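Local coordinates for protein single-stranded-DNA-specific exonuclease RecJ (Thermus thermophilus, PDB 2ZXR) that degrades single-stranded DNA in the 5' to 3' direction as a divalent-metal-dependent exonuclease and shows no detectable activity on single-stranded RNA, at residues A331-D336 / P408-R413. Sequence-based numbering, arbitrary orientation.
Sequences AIVLLD and PAFKAR
Lys411, whose methylenes pack on Val333, sends its NZ into a salt bridge with OE2 of Glu415, one helical turn further along. This is helix-on-sheet packing inside the DHHA1 domain: helix 407-419 lies against strand 332-335, an outermost strand of a five-stranded mixed sheet, with strand 359-363 as its parallel neighbour. No hydrogen bond links the two segments; the strand's peptide groups pair instead with strand 359-363, through Ile332 and Leu334 to Phe360.

Val333 does nearly all the strand's work, its side chain pointing at the helix. With CG1 anti to the backbone N (chi1 -168°), that methyl fits between two consecutive helix residues: it meets Phe410 CD2 at 4.0 Å, and Val333 CG1 also lies 4.0 Å from Lys411 CB. CE2 of the phenylalanine is equally near, so the methyl sits beside the CD2–CE2 bond and approaches the ring obliquely. The same ring also meets Phe400 on strand 397-401, the two planes at about 35°, while Phe407 and Val414 of the helix add further contacts to Val333.

Lys411 runs alongside Val333 with its first three torsions extended, laying its methylenes across the valine: Val333 CB and Lys411 CG are 3.9 Å apart. Only at chi4, -84°, does the chain bend. Just before NZ, Lys411 CE comes to 3.8 Å from the carbonyl O of Val333, a van der Waals approach and not a hydrogen bond.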
loop_
_atom_site.group_PDB
_atom_site.type_symbol
_atom_site.label_atom_id
_atom_site.label_comp_id
_atom_site.label_asym_id
_atom_site.label_seq_id
_atom_site.Cartn_x
_atom_site.Cartn_y
_atom_site.Cartn_z
ATOM N N ALA A 331 7.096 -21.773 -10.934
ATOM C CA ALA A 331 7.516 -21.687 -9.545
ATOM C C ALA A 331 9.025 -21.756 -9.493
ATOM O O ALA A 331 9.630 -22.529 -10.217
ATOM C CB ALA A 331 6.906 -22.819 -8.731
ATOM N N ILE A 332 9.630 -20.914 -8.660
ATOM C CA ILE A 332 11.067 -20.898 -8.498
ATOM C C ILE A 332 11.352 -21.712 -7.226
ATOM O O ILE A 332 10.829 -21.416 -6.141
ATOM C CB ILE A 332 11.561 -19.453 -8.417
ATOM C CG1 ILE A 332 11.217 -18.764 -9.739
ATOM C CG2 ILE A 332 13.059 -19.397 -8.198
ATOM C CD1 ILE A 332 11.662 -17.323 -9.816
ATOM N N VAL A 333 12.151 -22.766 -7.380
ATOM C CA VAL A 333 12.447 -23.656 -6.270
ATOM C C VAL A 333 13.938 -23.848 -6.218
ATOM O O VAL A 333 14.534 -24.462 -7.094
ATOM C CB VAL A 333 11.703 -25.018 -6.455
ATOM C CG1 VAL A 333 11.760 -25.852 -5.168
ATOM C CG2 VAL A 333 10.258 -24.759 -6.840
ATOM N N LEU A 334 14.551 -23.308 -5.179
ATOM C CA LEU A 334 15.993 -23.385 -5.067
ATOM C C LEU A 334 16.449 -23.949 -3.742
ATOM O O LEU A 334 15.779 -23.816 -2.717
ATOM C CB LEU A 334 16.581 -21.992 -5.297
ATOM C CG LEU A 334 15.998 -21.340 -6.561
ATOM C CD1 LEU A 334 16.328 -19.837 -6.597
ATOM C CD2 LEU A 334 16.561 -22.051 -7.792
ATOM N N LEU A 335 17.611 -24.581 -3.799
ATOM C CA LEU A 335 18.236 -25.222 -2.667
ATOM C C LEU A 335 19.573 -24.556 -2.430
ATOM O O LEU A 335 20.335 -24.358 -3.367
ATOM C CB LEU A 335 18.477 -26.709 -2.985
ATOM C CG LEU A 335 19.306 -27.517 -1.984
ATOM C CD1 LEU A 335 18.531 -27.651 -0.655
ATOM C CD2 LEU A 335 19.605 -28.923 -2.560
ATOM N N ASP A 336 19.852 -24.210 -1.180
ATOM C CA ASP A 336 21.123 -23.609 -0.818
ATOM C C ASP A 336 21.494 -24.280 0.499
ATOM O O ASP A 336 21.233 -23.755 1.589
ATOM C CB ASP A 336 20.986 -22.092 -0.670
ATOM C CG ASP A 336 22.297 -21.427 -0.329
ATOM O OD1 ASP A 336 23.346 -22.100 -0.423
ATOM O OD2 ASP A 336 22.284 -20.239 0.036
ATOM N N PRO A 408 14.662 -32.678 -5.198
ATOM C CA PRO A 408 14.180 -32.783 -6.586
ATOM C C PRO A 408 12.705 -33.198 -6.688
ATOM O O PRO A 408 11.964 -32.676 -7.526
ATOM C CB PRO A 408 15.119 -33.814 -7.214
ATOM C CG PRO A 408 16.452 -33.564 -6.454
ATOM C CD PRO A 408 15.937 -33.399 -5.008
ATOM N N ALA A 409 12.272 -34.106 -5.822
ATOM C CA ALA A 409 10.898 -34.581 -5.848
ATOM C C ALA A 409 9.949 -33.461 -5.427
ATOM O O ALA A 409 8.853 -33.294 -5.986
ATOM C CB ALA A 409 10.743 -35.781 -4.913
ATOM N N PHE A 410 10.382 -32.702 -4.427
ATOM C CA PHE A 410 9.607 -31.581 -3.904
ATOM C C PHE A 410 9.438 -30.551 -5.011
ATOM O O PHE A 410 8.347 -30.023 -5.219
ATOM C CB PHE A 410 10.346 -30.941 -2.730
ATOM C CG PHE A 410 9.697 -29.677 -2.219
ATOM C CD1 PHE A 410 8.518 -29.729 -1.473
ATOM C CD2 PHE A 410 10.265 -28.435 -2.499
ATOM C CE1 PHE A 410 7.916 -28.550 -1.013
ATOM C CE2 PHE A 410 9.674 -27.257 -2.045
ATOM C CZ PHE A 410 8.506 -27.309 -1.307
ATOM N N LYS A 411 10.525 -30.277 -5.721
ATOM C CA LYS A 411 10.502 -29.306 -6.803
ATOM C C LYS A 411 9.515 -29.636 -7.922
ATOM O O LYS A 411 8.718 -28.781 -8.311
ATOM C CB LYS A 411 11.906 -29.149 -7.399
ATOM C CG LYS A 411 12.027 -28.211 -8.597
ATOM C CD LYS A 411 13.499 -28.063 -8.958
ATOM C CE LYS A 411 13.784 -26.884 -9.863
ATOM N NZ LYS A 411 13.583 -27.146 -11.324
ATOM N N ALA A 412 9.558 -30.866 -8.442
ATOM C CA ALA A 412 8.654 -31.233 -9.536
ATOM C C ALA A 412 7.215 -31.083 -9.088
ATOM O O ALA A 412 6.357 -30.596 -9.830
ATOM C CB ALA A 412 8.917 -32.674 -9.997
ATOM N N ARG A 413 6.964 -31.514 -7.862
ATOM C CA ARG A 413 5.647 -31.443 -7.276
ATOM C C ARG A 413 5.117 -30.002 -7.195
ATOM O O ARG A 413 4.015 -29.700 -7.688
ATOM C CB ARG A 413 5.697 -32.036 -5.873
ATOM C CG ARG A 413 4.347 -32.284 -5.278
ATOM C CD ARG A 413 3.754 -33.521 -5.929
ATOM N NE ARG A 413 4.453 -34.714 -5.478
ATOM C CZ ARG A 413 4.214 -35.320 -4.319
ATOM N NH1 ARG A 413 3.287 -34.853 -3.497
ATOM N NH2 ARG A 413 4.922 -36.389 -3.972
#